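Side-chain contacts in O-ureido-L-serine synthase (Streptomyces lavendulae, PDB 3X44), which uses pyridoxal 5'-phosphate to add hydroxyurea to O-acetyl-L-serine, making O-ureido-L-serine for D-cycloserine biosynthesis, and also makes L-cysteine from sulfide: residues V240-E244 with V245-D249; A268-A271 with T272-I276; N205-M208 with L209-G212; R21-P24 with E25-V29. The protein carries 1 engineered substitution. All coordinates share one frame; numbering follows the deposited sequence.

Interaction 1 (V240-E244 with V245-D249)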
loop_
_atom_site.group_PDB
_atom_site.type_symbol
_atom_site.label_atom_id
_atom_site.label_comp_id
_atom_site.label_asym_id
_atom_site.label_seq_id
_atom_site.Cartn_x
_atom_site.Cartn_y
_atom_site.Cartn_z
ATOM N N VAL A 240 34.442 -4.185 3.969
ATOM C CA VAL A 240 34.952 -3.583 5.200
ATOM C C VAL A 240 34.667 -4.411 6.449
ATOM O O VAL A 240 34.040 -5.472 6.378
ATOM C CB VAL A 240 34.323 -2.193 5.409
ATOM C CG1 VAL A 240 34.656 -1.286 4.237
ATOM C CG2 VAL A 240 32.806 -2.334 5.546
ATOM N N THR A 241 35.137 -3.914 7.592
ATOM C CA THR A 241 34.913 -4.574 8.871
ATOM C C THR A 241 34.214 -3.622 9.829
ATOM O O THR A 241 34.196 -2.409 9.620
ATOM C CB THR A 241 36.227 -5.012 9.544
ATOM O OG1 THR A 241 37.115 -3.891 9.635
ATOM C CG2 THR A 241 36.880 -6.139 8.766
ATOM N N MET A 242 33.636 -4.191 10.877
ATOM C CA MET A 242 32.945 -3.433 11.911
ATOM C C MET A 242 33.046 -4.266 13.187
ATOM O O MET A 242 32.764 -5.467 13.177
ATOM C CB MET A 242 31.476 -3.217 11.536
ATOM C CG MET A 242 30.631 -2.589 12.647
ATOM S SD MET A 242 31.325 -1.036 13.296
ATOM C CE MET A 242 31.282 -0.001 11.823
ATOM N N ASP A 243 33.465 -3.636 14.277
ATOM C CA ASP A 243 33.605 -4.346 15.537
ATOM C C ASP A 243 32.251 -4.452 16.233
ATOM O O ASP A 243 31.417 -3.547 16.149
ATOM C CB ASP A 243 34.625 -3.637 16.433
ATOM C CG ASP A 243 34.128 -2.304 16.929
ATOM O OD1 ASP A 243 34.238 -1.320 16.176
ATOM O OD2 ASP A 243 33.619 -2.248 18.069
ATOM N N GLU A 244 32.045 -5.561 16.933
ATOM C CA GLU A 244 30.782 -5.817 17.606
ATOM C C GLU A 244 30.339 -4.772 18.618
ATOM O O GLU A 244 29.154 -4.472 18.705
ATOM C CB GLU A 244 30.810 -7.202 18.261
ATOM C CG GLU A 244 31.953 -7.430 19.238
ATOM C CD GLU A 244 32.136 -8.897 19.562
ATOM O OE1 GLU A 244 32.651 -9.215 20.656
ATOM O OE2 GLU A 244 31.757 -9.739 18.722
ATOM N N VAL A 245 31.279 -4.218 19.377
ATOM C CA VAL A 245 30.944 -3.208 20.376
ATOM C C VAL A 245 30.366 -1.962 19.711
ATOM O O VAL A 245 29.319 -1.452 20.128
ATOM C CB VAL A 245 32.180 -2.814 21.218
ATOM C CG1 VAL A 245 31.771 -1.867 22.341
ATOM C CG2 VAL A 245 32.821 -4.057 21.798
ATOM N N THR A 246 31.042 -1.467 18.681
ATOM C CA THR A 246 30.557 -0.291 17.970
ATOM C C THR A 246 29.144 -0.567 17.449
ATOM O O THR A 246 28.269 0.291 17.509
ATOM C CB THR A 246 31.449 0.045 16.766
ATOM O OG1 THR A 246 32.769 0.362 17.219
ATOM C CG2 THR A 246 30.880 1.225 16.007
ATOM N N ALA A 247 28.937 -1.776 16.940
ATOM C CA ALA A 247 27.640 -2.180 16.402
ATOM C C ALA A 247 26.578 -2.136 17.492
ATOM O O ALA A 247 25.476 -1.619 17.287
ATOM C CB ALA A 247 27.735 -3.596 15.821
ATOM N N ARG A 248 26.927 -2.702 18.645
ATOM C CA ARG A 248 26.047 -2.760 19.806
ATOM C C ARG A 248 25.663 -1.352 20.252
ATOM O O ARG A 248 24.497 -1.072 20.544
ATOM C CB ARG A 248 26.767 -3.495 20.946
ATOM C CG ARG A 248 25.862 -4.019 22.042
ATOM C CD ARG A 248 25.576 -2.953 23.094
ATOM N NE ARG A 248 26.774 -2.240 23.529
ATOM C CZ ARG A 248 27.529 -2.601 24.562
ATOM N NH1 ARG A 248 27.215 -3.673 25.273
ATOM N NH2 ARG A 248 28.593 -1.880 24.894
ATOM N N ASP A 249 26.653 -0.469 20.297
ATOM C CA ASP A 249 26.431 0.913 20.707
ATOM C C ASP A 249 25.577 1.660 19.686
ATOM O O ASP A 249 24.789 2.534 20.043
ATOM C CB ASP A 249 27.772 1.631 20.871
ATOM C CG ASP A 249 28.557 1.141 22.070
ATOM O OD1 ASP A 249 29.737 1.527 22.192
ATOM O OD2 ASP A 249 27.998 0.376 22.891
#

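Interaction 2 (A268-A271 with T272-I276)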
loop_
_atom_site.group_PDB
_atom_site.type_symbol
_atom_site.label_atom_id
_atom_site.label_comp_id
_atom_site.label_asym_id
_atom_site.label_seq_id
_atom_site.Cartn_x
_atom_site.Cartn_y
_atom_site.Cartn_z
ATOM N N ALA A 268 25.362 -2.686 13.239
ATOM C CA ALA A 268 26.606 -2.790 12.483
ATOM C C ALA A 268 26.520 -2.044 11.158
ATOM O O ALA A 268 27.361 -1.195 10.869
ATOM C CB ALA A 268 26.955 -4.265 12.239
ATOM N N THR A 269 25.500 -2.360 10.359
ATOM C CA THR A 269 25.316 -1.723 9.056
ATOM C C THR A 269 25.184 -0.205 9.184
ATOM O O THR A 269 25.812 0.544 8.439
ATOM C CB THR A 269 24.075 -2.279 8.320
ATOM O OG1 THR A 269 22.905 -2.049 9.111
ATOM C CG2 THR A 269 24.226 -3.775 8.077
ATOM N N VAL A 270 24.373 0.247 10.134
ATOM C CA VAL A 270 24.207 1.676 10.342
ATOM C C VAL A 270 25.546 2.319 10.705
ATOM O O VAL A 270 25.889 3.386 10.185
ATOM C CB VAL A 270 23.201 1.957 11.462
ATOM C CG1 VAL A 270 23.174 3.458 11.785
ATOM C CG2 VAL A 270 21.827 1.467 11.039
ATOM N N ALA A 271 26.286 1.665 11.604
ATOM C CA ALA A 271 27.592 2.142 12.054
ATOM C C ALA A 271 28.512 2.330 10.854
ATOM O O ALA A 271 29.158 3.368 10.696
ATOM C CB ALA A 271 28.208 1.140 13.034
ATOM N N THR A 272 28.554 1.318 9.997
ATOM C CA THR A 272 29.384 1.378 8.807
ATOM C C THR A 272 28.948 2.546 7.934
ATOM O O THR A 272 29.780 3.330 7.472
ATOM C CB THR A 272 29.277 0.078 7.998
ATOM O OG1 THR A 272 30.032 -0.948 8.659
ATOM C CG2 THR A 272 29.819 0.276 6.585
ATOM N N ALA A 273 27.638 2.655 7.715
ATOM C CA ALA A 273 27.083 3.722 6.893
ATOM C C ALA A 273 27.440 5.100 7.448
ATOM O O ALA A 273 27.759 6.024 6.689
ATOM C CB ALA A 273 25.565 3.576 6.806
ATOM N N LEU A 274 27.369 5.237 8.769
ATOM C CA LEU A 274 27.676 6.503 9.420
ATOM C C LEU A 274 29.157 6.813 9.238
ATOM O O LEU A 274 29.546 7.970 9.094
ATOM C CB LEU A 274 27.327 6.435 10.911
ATOM C CG LEU A 274 25.842 6.514 11.277
ATOM C CD1 LEU A 274 25.657 6.252 12.767
ATOM C CD2 LEU A 274 25.292 7.887 10.913
ATOM N N SER A 275 29.976 5.769 9.237
ATOM C CA SER A 275 31.415 5.923 9.065
ATOM C C SER A 275 31.709 6.475 7.681
ATOM O O SER A 275 32.528 7.383 7.522
ATOM C CB SER A 275 32.116 4.577 9.242
ATOM O OG SER A 275 33.485 4.673 8.902
ATOM N N ILE A 276 31.038 5.926 6.674
ATOM C CA ILE A 276 31.231 6.380 5.302
ATOM C C ILE A 276 30.668 7.797 5.133
ATOM O O ILE A 276 31.251 8.637 4.440
ATOM C CB ILE A 276 30.540 5.417 4.295
ATOM C CG1 ILE A 276 31.352 4.120 4.178
ATOM C CG2 ILE A 276 30.428 6.070 2.923
ATOM C CD1 ILE A 276 30.564 2.940 3.643
#

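Interaction 3 (N205-M208 with L209-G212)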
loop_
_atom_site.group_PDB
_atom_site.type_symbol
_atom_site.label_atom_id
_atom_site.label_comp_id
_atom_site.label_asym_id
_atom_site.label_seq_id
_atom_site.Cartn_x
_atom_site.Cartn_y
_atom_site.Cartn_z
ATOM N N ASN A 205 36.220 -9.400 14.179
ATOM C CA ASN A 205 36.780 -10.678 14.611
ATOM C C ASN A 205 36.373 -11.890 13.771
ATOM O O ASN A 205 36.648 -13.029 14.145
ATOM C CB ASN A 205 36.434 -10.929 16.087
ATOM C CG ASN A 205 35.001 -10.548 16.440
ATOM O OD1 ASN A 205 34.304 -9.891 15.667
ATOM N ND2 ASN A 205 34.558 -10.962 17.624
ATOM N N ALA A 206 35.730 -11.655 12.635
ATOM C CA ALA A 206 35.323 -12.768 11.781
ATOM C C ALA A 206 35.379 -12.383 10.310
ATOM O O ALA A 206 34.425 -12.596 9.556
ATOM C CB ALA A 206 33.919 -13.237 12.161
ATOM N N ALA A 207 36.510 -11.811 9.905
ATOM C CA ALA A 207 36.709 -11.397 8.520
ATOM C C ALA A 207 37.087 -12.625 7.698
ATOM O O ALA A 207 38.236 -12.786 7.274
ATOM C CB ALA A 207 37.802 -10.347 8.445
ATOM N N MET A 208 36.102 -13.494 7.497
ATOM C CA MET A 208 36.279 -14.732 6.747
ATOM C C MET A 208 36.569 -14.493 5.266
ATOM O O MET A 208 37.470 -15.105 4.697
ATOM C CB MET A 208 35.022 -15.600 6.901
ATOM C CG MET A 208 35.152 -17.025 6.378
ATOM S SD MET A 208 36.305 -18.016 7.346
ATOM C CE MET A 208 37.612 -18.224 6.185
ATOM N N LEU A 209 35.806 -13.604 4.642
ATOM C CA LEU A 209 35.977 -13.313 3.223
ATOM C C LEU A 209 37.197 -12.447 2.928
ATOM O O LEU A 209 37.903 -12.674 1.943
ATOM C CB LEU A 209 34.722 -12.627 2.682
ATOM C CG LEU A 209 34.618 -12.387 1.176
ATOM C CD1 LEU A 209 34.746 -13.709 0.418
ATOM C CD2 LEU A 209 33.281 -11.727 0.874
ATOM N N ALA A 210 37.443 -11.458 3.781
ATOM C CA ALA A 210 38.571 -10.558 3.586
ATOM C C ALA A 210 39.916 -11.202 3.898
ATOM O O ALA A 210 40.855 -11.103 3.102
ATOM C CB ALA A 210 38.387 -9.296 4.429
ATOM N N ARG A 211 40.010 -11.875 5.041
ATOM C CA ARG A 211 41.268 -12.499 5.435
ATOM C C ARG A 211 41.189 -13.979 5.784
ATOM O O ARG A 211 42.187 -14.575 6.189
ATOM C CB ARG A 211 41.862 -11.736 6.614
ATOM C CG ARG A 211 41.773 -10.228 6.461
ATOM C CD ARG A 211 42.745 -9.520 7.383
ATOM N NE ARG A 211 42.088 -9.039 8.594
ATOM C CZ ARG A 211 41.253 -8.006 8.631
ATOM N NH1 ARG A 211 40.969 -7.339 7.519
ATOM N NH2 ARG A 211 40.695 -7.641 9.780
ATOM N N GLY A 212 40.016 -14.577 5.631
ATOM C CA GLY A 212 39.879 -15.986 5.949
ATOM C C GLY A 212 39.954 -16.240 7.443
ATOM O O GLY A 212 40.422 -17.289 7.889
#

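Interaction 4 (R21-P24 with E25-V29)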
loop_
_atom_site.group_PDB
_atom_site.type_symbol
_atom_site.label_atom_id
_atom_site.label_comp_id
_atom_site.label_asym_id
_atom_site.label_seq_id
_atom_site.Cartn_x
_atom_site.Cartn_y
_atom_site.Cartn_z
ATOM N N ARG A 21 18.362 12.238 13.130
ATOM C CA ARG A 21 19.430 12.967 13.804
ATOM C C ARG A 21 20.792 12.279 13.893
ATOM O O ARG A 21 21.782 12.924 14.210
ATOM C CB ARG A 21 18.979 13.372 15.212
ATOM C CG ARG A 21 18.275 12.276 15.997
ATOM C CD ARG A 21 17.748 12.796 17.333
ATOM N NE ARG A 21 16.579 13.661 17.165
ATOM C CZ ARG A 21 15.350 13.221 16.913
ATOM N NH1 ARG A 21 15.119 11.919 16.799
ATOM N NH2 ARG A 21 14.350 14.083 16.774
ATOM N N MET A 22 20.857 10.986 13.598
ATOM C CA MET A 22 22.120 10.268 13.698
ATOM C C MET A 22 23.101 10.494 12.550
ATOM O O MET A 22 24.313 10.344 12.721
ATOM C CB MET A 22 21.852 8.770 13.848
ATOM C CG MET A 22 21.524 8.349 15.262
ATOM S SD MET A 22 21.112 6.604 15.346
ATOM C CE MET A 22 22.723 5.855 15.141
ATOM N N ALA A 23 22.587 10.856 11.384
ATOM C CA ALA A 23 23.442 11.072 10.223
ATOM C C ALA A 23 24.104 12.443 10.169
ATOM O O ALA A 23 23.541 13.431 10.631
ATOM C CB ALA A 23 22.639 10.854 8.950
ATOM N N PRO A 24 25.327 12.510 9.612
ATOM C CA PRO A 24 26.037 13.790 9.500
ATOM C C PRO A 24 25.179 14.741 8.660
ATOM O O PRO A 24 24.598 14.340 7.652
ATOM C CB PRO A 24 27.352 13.420 8.811
ATOM C CG PRO A 24 27.514 11.944 9.054
ATOM C CD PRO A 24 26.122 11.386 9.088
ATOM N N GLU A 25 25.102 16.000 9.084
ATOM C CA GLU A 25 24.285 17.014 8.414
ATOM C C GLU A 25 24.286 17.051 6.887
ATOM O O GLU A 25 23.231 17.205 6.271
ATOM C CB GLU A 25 24.650 18.408 8.936
ATOM C CG GLU A 25 23.461 19.355 9.038
ATOM C CD GLU A 25 23.768 20.748 8.515
ATOM O OE1 GLU A 25 24.914 21.216 8.702
ATOM O OE2 GLU A 25 22.864 21.376 7.920
ATOM N N HIS A 26 25.460 16.919 6.277
ATOM C CA HIS A 26 25.567 16.977 4.819
ATOM C C HIS A 26 25.130 15.708 4.084
ATOM O O HIS A 26 25.235 15.628 2.856
ATOM C CB HIS A 26 27.006 17.324 4.423
ATOM C CG HIS A 26 28.006 16.270 4.790
ATOM N ND1 HIS A 26 28.357 15.997 6.095
ATOM C CD2 HIS A 26 28.729 15.422 4.021
ATOM C CE1 HIS A 26 29.252 15.025 6.115
ATOM N NE2 HIS A 26 29.495 14.659 4.869
ATOM N N THR A 27 24.635 14.721 4.823
ATOM C CA THR A 27 24.206 13.477 4.203
ATOM C C THR A 27 22.819 13.015 4.635
ATOM O O THR A 27 22.169 13.634 5.482
ATOM C CB THR A 27 25.194 12.344 4.506
ATOM O OG1 THR A 27 25.031 11.926 5.870
ATOM C CG2 THR A 27 26.623 12.808 4.281
ATOM N N SER A 28 22.374 11.916 4.032
ATOM C CA SER A 28 21.079 11.324 4.340
ATOM C C SER A 28 21.291 9.825 4.475
ATOM O O SER A 28 21.874 9.190 3.595
ATOM C CB SER A 28 20.072 11.587 3.214
ATOM O OG SER A 28 19.658 12.940 3.186
ATOM N N VAL A 29 20.834 9.264 5.586
ATOM C CA VAL A 29 20.968 7.837 5.812
ATOM C C VAL A 29 19.581 7.247 5.975
ATOM O O VAL A 29 18.810 7.686 6.823
ATOM C CB VAL A 29 21.797 7.532 7.082
ATOM C CG1 VAL A 29 21.897 6.023 7.292
ATOM C CG2 VAL A 29 23.192 8.134 6.952
#

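Interaction 1 (V240-E244 with V245-D249)
Asp243 and Thr246 meet at the N-cap of helix 244-257, where the chain leaves edge strand 238-242 of the mixed sheet and turns into the helix. From CB, the Asp243 side chain sets CG between the backbone N and the carbonyl carbon (chi1 69°), which swings the carboxylate back over the first helical turn. CG comes 3.0 Å from Thr246 OG1. At the tip the two oxygens divide the work: OD2 takes the backbone amide of Thr246, with N 2.8 Å from OD2 and approaching from above the carboxylate plane, while OD1 accepts from the hydroxyl, Thr246 OG1 lying a doubtfully short 2.5 Å from OD1. OD2 also lies 3.5 Å from Val245 CB. One residue thus supplies both donors, and the carboxylate is fixed in rotation. Its negative charge at the helix start would probably suit the helix dipole. The backbone follows with Ala247 N to Asp243 O and Arg248 N to Glu244 O. Glu244 gives OE2 to the amide of Gln218, in a loop. On the side of helix 264-278, the bent chain of Met242 crosses Thr246 at about a right angle, and Met242 SD rests 3.6 Å from Thr246 CG2.

Interaction 2 (A268-A271 with T272-I276)
Val270 and Leu274 sit one turn apart on helix 264-278, a helix packed against the mixed sheet of this type II PLP enzyme, and their side chains lie side by side, pointing the same way. In Val270 a chi1 of 173° turns CG1 away from the backbone N and up beside the carbonyl carbon, toward the next turn. Leu274 does the reverse: CG stands anti to its own carbonyl carbon (chi1 -75°), leaning back along the helix until it is 3.3 Å from Val270 O. The methyls then close the pair, and helix 244-257 touches Val270 through Thr250 and Leu254. On the sheet-facing side Thr272 packs against Val240 and Met242. Its OG1 is directed back toward the preceding turn, 3.5 Å from Ala268 O, at most a weak bond; that carbonyl is chiefly held by Thr272 N at 2.9 Å. Thr269 OG1 is within hydrogen-bonding distance of Met289 O, its main partner, and of Ala266 O in its own helix. The small side chains of Ala268 and Ala271 meet helix 244-257 at Ala247 and Thr250. The regular i to i+4 ladder continues through Ser275 N and Ala271 O, and Val270 CG1 ends 3.9 Å from Leu274 CD1.

Interaction 3 (N205-M208 with L209-G212)
A short surface turn brings Ala207 and Arg211 together, where the loop after strand 197-203 winds into the weakly bonded helix 208-211. Ala207 CB is centred over one face of the Arg211 guanidinium, 4.1 Å from its plane. Arg211 gets there by setting CG anti to its carbonyl carbon and bending the chain at chi3 (-99°), which folds the tip back alongside the turn; NE forms a long, weak ion pair with Glu213. The same methyl also reaches Ala210, CB to CB 4.2 Å. In the backbone, Arg211 N bonds to Ala207 O at 3.0 Å, the donor standing 39° out of the carbonyl plane.

Ala207 is the centre of an inverse gamma turn, the bend that directs the chain into the helix. Two amides of its first turn, those of Leu209 and Ala210, are taken by the two carboxylate oxygens of Glu202, back on strand 197-203, which ties this small helix to the sheet. Leu209 and Ala210 also pack on Leu239 of the neighbouring edge strand 238-242.

Past the helix the chain turns at Gly212, whose phi is positive. Met208 curls beside this exit: CG is anti to its backbone N (chi1 -170°), the chain bends twice beyond it, and CE comes 3.2 Å from Gly212 CA and 3.3 Å from Gly212 C.

Interaction 4 (R21-P24 with E25-V29)
Pro24 O is gripped twice by Thr27, through the backbone amide and through the hydroxyl, across a type I beta turn from Pro24 to Thr27 that leads into strand 28-33 of the mixed sheet. Thr27 N sits 2.9 Å from Pro24 O, well above the carbonyl plane, whereas Thr27 OG1, 3.0 Å from Pro24 O, comes in the carbonyl plane and on a lone pair. The hydroxyl can do this because OG1 stands between its own backbone N and carbonyl carbon (chi1 74°). That placement also sets it beside the proline ring, Pro24 CD to Thr27 OG1 being 3.4 Å. On the other branch, Thr27 CG2 lies over one face of the His26 imidazole, 3.3 Å above the plane and shifted toward the rim. The imidazole meets the proline too, His26 CE1 approaching Pro24 CB to 3.7 Å, while NE2 makes a weak hydrogen bond to Ala280 O. Met22, Pro24 and Thr27 all pack on helix 264-278, and Arg21 reaches Ala84 O of the second subunit. Beyond the turn the chain doubles back, with Ala23 CB pointing at the strand; the methyl contact there is tight, Val29 CG2 only 3.4 Å from Ala23 CB.

Along the chain the order is interactions 4, 3, 1 and 2, and all four belong to the mixed sheet or to what packs on it. Interaction 2 is the middle piece: its centre lies about 9 Å from interaction 1's and about 11 Å from interaction 4's, and it touches both. Met242 CE comes 3.5 Å from Ala271 CB, and Leu274 CD2 packs on Ala23. Interaction 3 meets interaction 1 through a weak hydrogen bond between Asn205 ND2 and Glu244 OE2, but its centre is about 29 Å from that of interaction 4. Helix 264-278 thus reaches from edge strand 238-242 to the turn before strand 28-33, beside the other edge, and its Ser265 binds the cofactor.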